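Local atomic coordinates of DNA mimic protein DMP12 (Neisseria meningitidis MC58, PDB entry 3W1O), a protein that acts as a DNA mimic, binding the dimeric histone-like protein HU at its DNA-binding sites and so partly keeping HU off DNA. Residues I9-D14 / V104-A108; Y48-W54 / F92-V98; S69-I75 / T114-F119. All blocks are in the same frame, centred on the assembly; numbering follows the deposited sequence.

The three contacts illustrate how a small protein of helices and one antiparallel sheet is closed by joining distant parts of its chain. Contact 1 packs helix 96-111 on the sheet, contact 2 joins the start of that helix to helices 42-51 and 53-61, and contact 3 pairs two strands at the sheet edge. Contacts 1 and 2 lie on opposite sides of the chain's centre, their own centres about 19 Å apart. Contacts 1 and 3, with centres about 13 Å apart, touch directly: A108 CB packs 3.4 Å from V115 CG2. The magnesium ion belongs to contact 1, through D14; the side chain of T114 in contact 3 is about 13 Å from it.

Contact 1: residues I9-D14 / V104-A108; sequences IFCLKD and VLEYA. With MG (magnesium ion), chain C.
Y107 meets the chain that leaves strand 7-10 in a helix-on-sheet arrangement: helix 96-111 lies against the end of a central strand of the antiparallel sheet and the loop that follows it. The polar part of the contact is a single hydrogen bond. The backbone N of D14 donates to Y107 OH at 2.6 Å, nearly straight at 165°, and approaches at the ring edge, near the ring plane. Y107 reaches this loop because its CG stands anti to the backbone N (chi1 -172°), which sends the ring away from the helix and past C11 and L12.

The apolar part centres on C11. Its SG sits 3.7 Å from Y107 CD2, an oblique sulfur-aromatic contact, and also touches A108 CB and V104 CG1, so the sulfur fits among three side chains of the helix. V104 CG1 rests in addition on the backbone between F10 and C11, against F10 C and C11 N. The carbonyl oxygen of L12, 3.7 Å from Y107 CE2, is buried here, with no clear hydrogen-bond partner. Around the contact, K113 takes the carbonyl of K13 and T36 that of C11, tying the loop to other parts of the fold.

Metal binding forms the third part. D14 turns its carboxylate away from the tyrosine toward a magnesium ion, which D14 OD1 binds at 2.2 Å alongside four waters.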
loop_
_atom_site.group_PDB
_atom_site.type_symbol
_atom_site.label_atom_id
_atom_site.label_comp_id
_atom_site.label_asym_id
_atom_site.label_seq_id
_atom_site.Cartn_x
_atom_site.Cartn_y
_atom_site.Cartn_z
ATOM N N ILE A 9 -2.416 3.325 -0.651
ATOM C CA ILE A 9 -1.774 2.063 -1.064
ATOM C C ILE A 9 -2.951 1.226 -1.505
ATOM O O ILE A 9 -3.883 1.034 -0.714
ATOM C CB ILE A 9 -1.077 1.418 0.118
ATOM C CG1 ILE A 9 0.098 2.328 0.564
ATOM C CG2 ILE A 9 -0.662 -0.052 -0.232
ATOM C CD1 ILE A 9 0.912 1.824 1.771
ATOM N N PHE A 10 -2.974 0.773 -2.751
ATOM C CA PHE A 10 -4.157 0.074 -3.193
ATOM C C PHE A 10 -3.916 -0.877 -4.366
ATOM O O PHE A 10 -2.831 -0.812 -5.014
ATOM C CB PHE A 10 -5.255 1.093 -3.592
ATOM C CG PHE A 10 -5.026 1.769 -4.936
ATOM C CD1 PHE A 10 -5.610 1.264 -6.106
ATOM C CD2 PHE A 10 -4.197 2.885 -5.022
ATOM C CE1 PHE A 10 -5.333 1.878 -7.385
ATOM C CE2 PHE A 10 -3.945 3.492 -6.269
ATOM C CZ PHE A 10 -4.539 2.978 -7.443
ATOM N N CYS A 11 -4.940 -1.698 -4.640
ATOM C CA CYS A 11 -5.053 -2.369 -5.941
ATOM C C CYS A 11 -6.487 -2.226 -6.371
ATOM O O CYS A 11 -7.343 -1.794 -5.590
ATOM C CB CYS A 11 -4.570 -3.838 -5.858
ATOM S SG CYS A 11 -5.608 -4.858 -4.793
ATOM N N LEU A 12 -6.753 -2.468 -7.654
ATOM C CA LEU A 12 -8.089 -2.543 -8.135
ATOM C C LEU A 12 -8.783 -3.771 -7.561
ATOM O O LEU A 12 -8.139 -4.803 -7.250
ATOM C CB LEU A 12 -8.094 -2.651 -9.641
ATOM C CG LEU A 12 -7.446 -1.456 -10.322
ATOM C CD1 LEU A 12 -7.610 -1.473 -11.868
ATOM C CD2 LEU A 12 -8.028 -0.189 -9.748
ATOM N N LYS A 13 -10.090 -3.657 -7.473
ATOM C CA LYS A 13 -10.935 -4.800 -7.179
ATOM C C LYS A 13 -10.953 -5.837 -8.294
ATOM O O LYS A 13 -10.738 -5.512 -9.451
ATOM C CB LYS A 13 -12.356 -4.320 -7.003
ATOM C CG LYS A 13 -12.597 -3.805 -5.631
ATOM C CD LYS A 13 -13.905 -3.079 -5.632
ATOM C CE LYS A 13 -14.530 -3.103 -4.291
ATOM N NZ LYS A 13 -15.958 -2.722 -4.542
ATOM N N ASP A 14 -11.271 -7.061 -7.899
ATOM C CA ASP A 14 -11.429 -8.213 -8.771
ATOM C C ASP A 14 -12.129 -7.855 -10.083
ATOM O O ASP A 14 -11.608 -8.134 -11.167
ATOM C CB ASP A 14 -12.182 -9.321 -8.022
ATOM C CG ASP A 14 -12.414 -10.559 -8.878
ATOM O OD1 ASP A 14 -11.655 -10.759 -9.859
ATOM O OD2 ASP A 14 -13.350 -11.324 -8.549
ATOM N N VAL A 104 -4.547 -5.516 1.598
ATOM C CA VAL A 104 -4.391 -5.135 0.178
ATOM C C VAL A 104 -3.403 -6.042 -0.505
ATOM O O VAL A 104 -3.652 -6.521 -1.602
ATOM C CB VAL A 104 -3.885 -3.696 0.043
ATOM C CG1 VAL A 104 -3.609 -3.379 -1.502
ATOM C CG2 VAL A 104 -4.998 -2.780 0.609
ATOM N N LEU A 105 -2.304 -6.308 0.161
ATOM C CA LEU A 105 -1.282 -7.200 -0.401
ATOM C C LEU A 105 -1.852 -8.615 -0.659
ATOM O O LEU A 105 -1.721 -9.174 -1.755
ATOM C CB LEU A 105 -0.043 -7.241 0.507
ATOM C CG LEU A 105 0.620 -5.871 0.791
ATOM C CD1 LEU A 105 1.817 -6.065 1.716
ATOM C CD2 LEU A 105 1.017 -5.134 -0.514
ATOM N N GLU A 106 -2.528 -9.175 0.327
ATOM C CA GLU A 106 -3.165 -10.498 0.139
ATOM C C GLU A 106 -4.157 -10.511 -1.003
ATOM O O GLU A 106 -4.192 -11.472 -1.811
ATOM C CB GLU A 106 -3.849 -10.948 1.451
ATOM C CG GLU A 106 -2.836 -11.233 2.523
ATOM C CD GLU A 106 -3.430 -11.702 3.832
ATOM O OE1 GLU A 106 -4.654 -11.584 3.992
ATOM O OE2 GLU A 106 -2.655 -12.170 4.704
ATOM N N TYR A 107 -4.966 -9.458 -1.103
ATOM C CA TYR A 107 -5.974 -9.405 -2.118
ATOM C C TYR A 107 -5.277 -9.382 -3.492
ATOM O O TYR A 107 -5.770 -9.971 -4.479
ATOM C CB TYR A 107 -6.800 -8.134 -1.969
ATOM C CG TYR A 107 -8.008 -8.040 -2.856
ATOM C CD1 TYR A 107 -9.285 -8.289 -2.374
ATOM C CD2 TYR A 107 -7.880 -7.655 -4.200
ATOM C CE1 TYR A 107 -10.435 -8.168 -3.194
ATOM C CE2 TYR A 107 -9.011 -7.584 -5.020
ATOM C CZ TYR A 107 -10.258 -7.805 -4.525
ATOM O OH TYR A 107 -11.330 -7.698 -5.365
ATOM N N ALA A 108 -4.199 -8.635 -3.578
ATOM C CA ALA A 108 -3.513 -8.439 -4.870
ATOM C C ALA A 108 -2.876 -9.751 -5.262
ATOM O O ALA A 108 -2.833 -10.078 -6.438
ATOM C CB ALA A 108 -2.438 -7.366 -4.757
HETATM MG MG MG C . -10.418 -11.900 -11.297
HETATM O O HOH W 1 -8.846 -10.391 -10.580
HETATM O O HOH W 2 -8.873 -12.788 -12.649
HETATM O O HOH W 3 -11.378 -13.814 -10.901
HETATM O O HOH W 4 -9.447 -12.877 -9.474
#

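Contact 2: residues Y48-W54 / F92-V98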
loop_
_atom_site.group_PDB
_atom_site.type_symbol
_atom_site.label_atom_id
_atom_site.label_comp_id
_atom_site.label_asym_id
_atom_site.label_seq_id
_atom_site.Cartn_x
_atom_site.Cartn_y
_atom_site.Cartn_z
ATOM N N TYR A 48 3.741 6.249 12.017
ATOM C CA TYR A 48 4.416 5.053 11.524
ATOM C C TYR A 48 5.821 5.233 10.982
ATOM O O TYR A 48 6.605 4.315 11.032
ATOM C CB TYR A 48 3.493 4.313 10.541
ATOM C CG TYR A 48 2.478 3.559 11.375
ATOM C CD1 TYR A 48 2.792 2.320 11.942
ATOM C CD2 TYR A 48 1.238 4.127 11.667
ATOM C CE1 TYR A 48 1.860 1.653 12.781
ATOM C CE2 TYR A 48 0.307 3.467 12.481
ATOM C CZ TYR A 48 0.638 2.238 13.028
ATOM O OH TYR A 48 -0.279 1.600 13.832
ATOM N N GLN A 49 6.145 6.410 10.487
ATOM C CA GLN A 49 7.546 6.749 10.185
ATOM C C GLN A 49 8.391 6.530 11.444
ATOM O O GLN A 49 9.386 5.795 11.437
ATOM C CB GLN A 49 7.622 8.225 9.754
ATOM C CG GLN A 49 9.057 8.752 9.622
ATOM C CD GLN A 49 9.923 7.897 8.661
ATOM O OE1 GLN A 49 11.044 7.515 8.995
ATOM N NE2 GLN A 49 9.400 7.613 7.490
ATOM N N ASN A 50 7.972 7.165 12.532
ATOM C CA ASN A 50 8.764 7.148 13.769
ATOM C C ASN A 50 8.771 5.772 14.446
ATOM O O ASN A 50 9.571 5.495 15.327
ATOM C CB ASN A 50 8.305 8.287 14.706
ATOM C CG ASN A 50 8.558 9.678 14.095
ATOM O OD1 ASN A 50 9.525 9.878 13.361
ATOM N ND2 ASN A 50 7.677 10.618 14.382
ATOM N N ARG A 51 7.914 4.882 13.989
ATOM C CA ARG A 51 7.950 3.514 14.497
ATOM C C ARG A 51 8.621 2.526 13.580
ATOM O O ARG A 51 8.772 1.340 13.909
ATOM C CB ARG A 51 6.562 3.104 14.862
ATOM C CG ARG A 51 6.206 3.869 16.130
ATOM C CD ARG A 51 4.870 3.481 16.672
ATOM N NE ARG A 51 4.901 2.068 17.010
ATOM C CZ ARG A 51 3.823 1.308 16.958
ATOM N NH1 ARG A 51 2.667 1.883 16.610
ATOM N NH2 ARG A 51 3.909 0.012 17.250
ATOM N N GLY A 52 9.001 3.017 12.413
ATOM C CA GLY A 52 9.808 2.229 11.492
ATOM C C GLY A 52 9.052 1.440 10.425
ATOM O O GLY A 52 9.655 0.618 9.737
ATOM N N LEU A 53 7.759 1.728 10.239
ATOM C CA LEU A 53 6.966 1.048 9.232
ATOM C C LEU A 53 7.500 1.269 7.787
ATOM O O LEU A 53 7.611 0.323 6.995
ATOM C CB LEU A 53 5.484 1.430 9.341
ATOM C CG LEU A 53 4.553 0.869 8.221
ATOM C CD1 LEU A 53 4.582 -0.725 8.183
ATOM C CD2 LEU A 53 3.117 1.319 8.394
ATOM N N TRP A 54 7.815 2.513 7.426
ATOM C CA TRP A 54 8.170 2.776 6.052
ATOM C C TRP A 54 9.560 2.244 5.811
ATOM O O TRP A 54 9.852 1.699 4.733
ATOM C CB TRP A 54 8.055 4.269 5.702
ATOM C CG TRP A 54 6.744 4.849 6.154
ATOM C CD1 TRP A 54 6.578 5.930 6.956
ATOM C CD2 TRP A 54 5.428 4.341 5.883
ATOM N NE1 TRP A 54 5.246 6.155 7.205
ATOM C CE2 TRP A 54 4.509 5.198 6.551
ATOM C CE3 TRP A 54 4.933 3.264 5.122
ATOM C CZ2 TRP A 54 3.142 5.016 6.488
ATOM C CZ3 TRP A 54 3.546 3.087 5.061
ATOM C CH2 TRP A 54 2.679 3.951 5.740
ATOM N N PHE A 92 4.462 -4.459 14.828
ATOM C CA PHE A 92 3.110 -3.842 14.798
ATOM C C PHE A 92 2.218 -4.621 13.840
ATOM O O PHE A 92 1.311 -4.068 13.229
ATOM C CB PHE A 92 3.151 -2.318 14.437
ATOM C CG PHE A 92 4.271 -1.933 13.546
ATOM C CD1 PHE A 92 4.516 -2.650 12.378
ATOM C CD2 PHE A 92 5.087 -0.850 13.864
ATOM C CE1 PHE A 92 5.580 -2.338 11.556
ATOM C CE2 PHE A 92 6.150 -0.516 13.056
ATOM C CZ PHE A 92 6.415 -1.278 11.902
ATOM N N SER A 93 2.475 -5.922 13.700
ATOM C CA SER A 93 1.784 -6.696 12.689
ATOM C C SER A 93 0.289 -6.830 12.993
ATOM O O SER A 93 -0.468 -7.296 12.148
ATOM C CB SER A 93 2.381 -8.095 12.605
ATOM O OG SER A 93 2.083 -8.802 13.830
ATOM N N THR A 94 -0.133 -6.472 14.206
ATOM C CA THR A 94 -1.540 -6.536 14.524
ATOM C C THR A 94 -2.212 -5.187 14.559
ATOM O O THR A 94 -3.404 -5.103 14.862
ATOM C CB THR A 94 -1.813 -7.279 15.873
ATOM O OG1 THR A 94 -1.334 -6.502 16.976
ATOM C CG2 THR A 94 -1.167 -8.641 15.852
ATOM N N GLU A 95 -1.497 -4.122 14.216
ATOM C CA GLU A 95 -2.100 -2.815 14.354
ATOM C C GLU A 95 -2.928 -2.545 13.106
ATOM O O GLU A 95 -2.622 -3.059 12.038
ATOM C CB GLU A 95 -1.006 -1.786 14.590
ATOM C CG GLU A 95 -0.350 -2.056 15.921
ATOM C CD GLU A 95 0.696 -1.057 16.285
ATOM O OE1 GLU A 95 0.785 -0.015 15.605
ATOM O OE2 GLU A 95 1.455 -1.331 17.258
ATOM N N PRO A 96 -4.050 -1.824 13.257
ATOM C CA PRO A 96 -4.979 -1.740 12.113
ATOM C C PRO A 96 -4.347 -1.296 10.833
ATOM O O PRO A 96 -4.614 -1.913 9.820
ATOM C CB PRO A 96 -6.034 -0.725 12.578
ATOM C CG PRO A 96 -6.045 -0.969 14.141
ATOM C CD PRO A 96 -4.592 -1.203 14.488
ATOM N N LEU A 97 -3.543 -0.229 10.825
ATOM C CA LEU A 97 -3.007 0.210 9.531
ATOM C C LEU A 97 -2.170 -0.898 8.876
ATOM O O LEU A 97 -2.223 -1.103 7.650
ATOM C CB LEU A 97 -2.146 1.474 9.719
ATOM C CG LEU A 97 -1.413 1.975 8.454
ATOM C CD1 LEU A 97 -2.460 2.407 7.429
ATOM C CD2 LEU A 97 -0.475 3.155 8.804
ATOM N N VAL A 98 -1.365 -1.589 9.681
ATOM C CA VAL A 98 -0.517 -2.634 9.146
ATOM C C VAL A 98 -1.388 -3.773 8.645
ATOM O O VAL A 98 -1.128 -4.302 7.575
ATOM C CB VAL A 98 0.536 -3.110 10.182
ATOM C CG1 VAL A 98 1.446 -4.217 9.570
ATOM C CG2 VAL A 98 1.389 -1.877 10.653
HETATM O O HOH W 5 -2.924 1.451 13.153
#
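F92, Y48 and L97 carry most of this contact, in which the start of helix 96-111 and the turn before it meet the junction of helices 42-51 and 53-61, a Schellman motif ending at G52. F92 belongs to a type I beta turn that runs to E95, the N-cap residue of helix 96-111. The F92 ring tip lies against L53, with CZ 3.8 Å from L53 CB, and its face receives the edge of Y48 in a T-shaped pair with planes at 69°. F92 CD2 also lies over one face of the R51 guanidinium.

Y48 is held at its far end as well. Its hydroxyl donates to the anti lone pair of E95 OE1, 2.6 Å from Y48 OH, and accepts from a water that in turn accepts from L97 N. L97, whose CG is anti to the backbone N (chi1 175°), slides past the tyrosine in the opposite direction, bringing its CD2 3.5 Å from Y48 CD2.

R51 forms an end-on, two-nitrogen salt bridge with E95, so OE1 accepts from both Y48 OH and, on its syn lone pair, R51 NH1. R51 NH2 donates to E95 OE2 at 2.8 Å, nearly straight at 169°.

Contact 3: residues S69-I75 / T114-F119; sequences SEGDWLI and TVIFHF
I75 sets its CG1 beside the backbone N (chi1 -63°), and chi2 of 75° then turns CD1 toward strand 115-118, over the F117 ring. CD1 stands 3.4 Å from the centroid of that ring, almost on its normal, a CH-pi contact centred on the face. H118 takes the other course: its CG is anti to the backbone N, and the ring lies beside the D72 side chain, both pointing the same way.

The frame is an antiparallel ladder between strands 72-75 and 115-118, in which strand 72-75 is an edge of the four-stranded sheet. W73 with F117 and I75 with V115 are hydrogen-bonded pairs, alternating with the non-hydrogen-bonded pairs D72-H118 and L74-I116. F117 N donates to W73 O at 2.8 Å. Beyond the strand, G71 and F119 exchange two further bonds, G71 N reaching F119 O at 2.8 Å from above the plane of this C-terminal carboxylate.

On one face I75 and V115 pack on I80 of helix 77-88, V115 also on L105 and A108 of helix 96-111, while W73 and F117 meet W64. On the other, covered by helix 21-30, L74 CD2 packs 3.9 Å from I116 CG1, and H118 ND1 donates to D72 OD1 at 2.7 Å. OD1 lies near the imidazole plane, while ND1 approaches on the syn side, 30° out of the carboxylate plane.

D72 OD1 is also bonded to Y21 OH, so the same oxygen joins the sheet edge to helix 21-30. Two partners on this oxygen would be expected to stabilise D72 as the carboxylate, which might favour the protonated form of H118.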
loop_
_atom_site.group_PDB
_atom_site.type_symbol
_atom_site.label_atom_id
_atom_site.label_comp_id
_atom_site.label_asym_id
_atom_site.label_seq_id
_atom_site.Cartn_x
_atom_site.Cartn_y
_atom_site.Cartn_z
ATOM N N SER A 69 6.587 10.317 -0.008
ATOM C CA SER A 69 6.605 11.648 -0.554
ATOM C C SER A 69 5.719 11.607 -1.798
ATOM O O SER A 69 5.235 10.540 -2.167
ATOM C CB SER A 69 8.044 12.055 -0.923
ATOM O OG SER A 69 8.595 11.173 -1.879
ATOM N N GLU A 70 5.535 12.740 -2.479
ATOM C CA GLU A 70 4.726 12.756 -3.678
ATOM C C GLU A 70 5.363 11.841 -4.737
ATOM O O GLU A 70 6.586 11.882 -4.959
ATOM C CB GLU A 70 4.653 14.165 -4.233
ATOM C CG GLU A 70 3.753 14.292 -5.435
ATOM C CD GLU A 70 3.448 15.756 -5.738
ATOM O OE1 GLU A 70 4.396 16.575 -5.663
ATOM O OE2 GLU A 70 2.263 16.081 -5.991
ATOM N N GLY A 71 4.541 11.023 -5.377
ATOM C CA GLY A 71 5.040 10.126 -6.424
ATOM C C GLY A 71 4.160 8.912 -6.622
ATOM O O GLY A 71 3.062 8.838 -6.072
ATOM N N ASP A 72 4.617 7.976 -7.455
ATOM C CA ASP A 72 3.824 6.797 -7.754
ATOM C C ASP A 72 4.753 5.634 -7.780
ATOM O O ASP A 72 5.846 5.745 -8.356
ATOM C CB ASP A 72 3.194 6.929 -9.118
ATOM C CG ASP A 72 2.071 7.935 -9.111
ATOM O OD1 ASP A 72 0.943 7.512 -8.834
ATOM O OD2 ASP A 72 2.339 9.133 -9.287
ATOM N N TRP A 73 4.323 4.523 -7.184
ATOM C CA TRP A 73 5.199 3.372 -7.026
ATOM C C TRP A 73 4.352 2.154 -7.303
ATOM O O TRP A 73 3.164 2.113 -6.952
ATOM C CB TRP A 73 5.793 3.281 -5.610
ATOM C CG TRP A 73 6.790 4.326 -5.295
ATOM C CD1 TRP A 73 8.144 4.224 -5.443
ATOM C CD2 TRP A 73 6.544 5.635 -4.755
ATOM N NE1 TRP A 73 8.753 5.383 -5.030
ATOM C CE2 TRP A 73 7.796 6.273 -4.621
ATOM C CE3 TRP A 73 5.389 6.333 -4.398
ATOM C CZ2 TRP A 73 7.944 7.572 -4.121
ATOM C CZ3 TRP A 73 5.538 7.668 -3.862
ATOM C CH2 TRP A 73 6.796 8.255 -3.760
ATOM N N LEU A 74 4.922 1.187 -7.992
ATOM C CA LEU A 74 4.114 0.027 -8.411
ATOM C C LEU A 74 4.843 -1.160 -7.921
ATOM O O LEU A 74 6.029 -1.255 -8.209
ATOM C CB LEU A 74 4.152 -0.123 -9.910
ATOM C CG LEU A 74 3.744 0.929 -10.850
ATOM C CD1 LEU A 74 3.577 0.207 -12.205
ATOM C CD2 LEU A 74 2.481 1.577 -10.387
ATOM N N ILE A 75 4.148 -2.091 -7.248
ATOM C CA ILE A 75 4.779 -3.193 -6.481
ATOM C C ILE A 75 4.303 -4.455 -7.206
ATOM O O ILE A 75 3.103 -4.622 -7.417
ATOM C CB ILE A 75 4.302 -3.176 -4.984
ATOM C CG1 ILE A 75 4.742 -1.878 -4.262
ATOM C CG2 ILE A 75 4.939 -4.274 -4.180
ATOM C CD1 ILE A 75 3.985 -0.652 -4.605
ATOM N N THR A 114 -1.512 -5.540 -9.593
ATOM C CA THR A 114 -0.360 -4.752 -9.158
ATOM C C THR A 114 -0.833 -3.881 -8.009
ATOM O O THR A 114 -1.976 -3.503 -7.953
ATOM C CB THR A 114 0.246 -3.933 -10.332
ATOM O OG1 THR A 114 1.084 -4.835 -11.070
ATOM C CG2 THR A 114 1.115 -2.782 -9.864
ATOM N N VAL A 115 0.040 -3.682 -7.062
ATOM C CA VAL A 115 -0.241 -2.770 -5.940
ATOM C C VAL A 115 0.362 -1.415 -6.250
ATOM O O VAL A 115 1.512 -1.338 -6.665
ATOM C CB VAL A 115 0.301 -3.365 -4.650
ATOM C CG1 VAL A 115 0.322 -2.341 -3.528
ATOM C CG2 VAL A 115 -0.611 -4.528 -4.228
ATOM N N ILE A 116 -0.402 -0.347 -6.063
ATOM C CA ILE A 116 0.116 1.013 -6.286
ATOM C C ILE A 116 0.269 1.762 -4.977
ATOM O O ILE A 116 -0.604 1.663 -4.092
ATOM C CB ILE A 116 -0.890 1.760 -7.156
ATOM C CG1 ILE A 116 -0.935 1.048 -8.534
ATOM C CG2 ILE A 116 -0.522 3.242 -7.280
ATOM C CD1 ILE A 116 -2.053 1.490 -9.367
ATOM N N PHE A 117 1.382 2.479 -4.838
ATOM C CA PHE A 117 1.454 3.480 -3.786
ATOM C C PHE A 117 1.346 4.818 -4.505
ATOM O O PHE A 117 2.136 5.086 -5.401
ATOM C CB PHE A 117 2.796 3.447 -3.027
ATOM C CG PHE A 117 3.131 2.149 -2.322
ATOM C CD1 PHE A 117 2.218 1.103 -2.194
ATOM C CD2 PHE A 117 4.368 2.001 -1.739
ATOM C CE1 PHE A 117 2.581 -0.107 -1.527
ATOM C CE2 PHE A 117 4.726 0.796 -1.065
ATOM C CZ PHE A 117 3.821 -0.235 -0.974
ATOM N N HIS A 118 0.412 5.658 -4.100
ATOM C CA HIS A 118 0.247 6.976 -4.782
ATOM C C HIS A 118 0.153 8.103 -3.755
ATOM O O HIS A 118 -0.581 7.975 -2.791
ATOM C CB HIS A 118 -0.984 6.990 -5.668
ATOM C CG HIS A 118 -1.314 8.366 -6.186
ATOM N ND1 HIS A 118 -0.662 8.926 -7.269
ATOM C CD2 HIS A 118 -2.144 9.331 -5.702
ATOM C CE1 HIS A 118 -1.116 10.159 -7.463
ATOM N NE2 HIS A 118 -2.013 10.431 -6.527
ATOM N N PHE A 119 0.888 9.192 -3.970
ATOM C CA PHE A 119 0.798 10.337 -3.051
ATOM C C PHE A 119 1.067 11.566 -3.906
ATOM O O PHE A 119 1.844 11.551 -4.887
ATOM C CB PHE A 119 1.870 10.198 -1.968
ATOM C CG PHE A 119 1.670 11.047 -0.740
ATOM C CD1 PHE A 119 0.427 11.589 -0.404
ATOM C CD2 PHE A 119 2.730 11.237 0.132
ATOM C CE1 PHE A 119 0.259 12.326 0.800
ATOM C CE2 PHE A 119 2.570 11.974 1.348
ATOM C CZ PHE A 119 1.336 12.517 1.664
ATOM O OXT PHE A 119 0.443 12.606 -3.640
HETATM O O HOH W 6 2.034 11.400 -7.689
#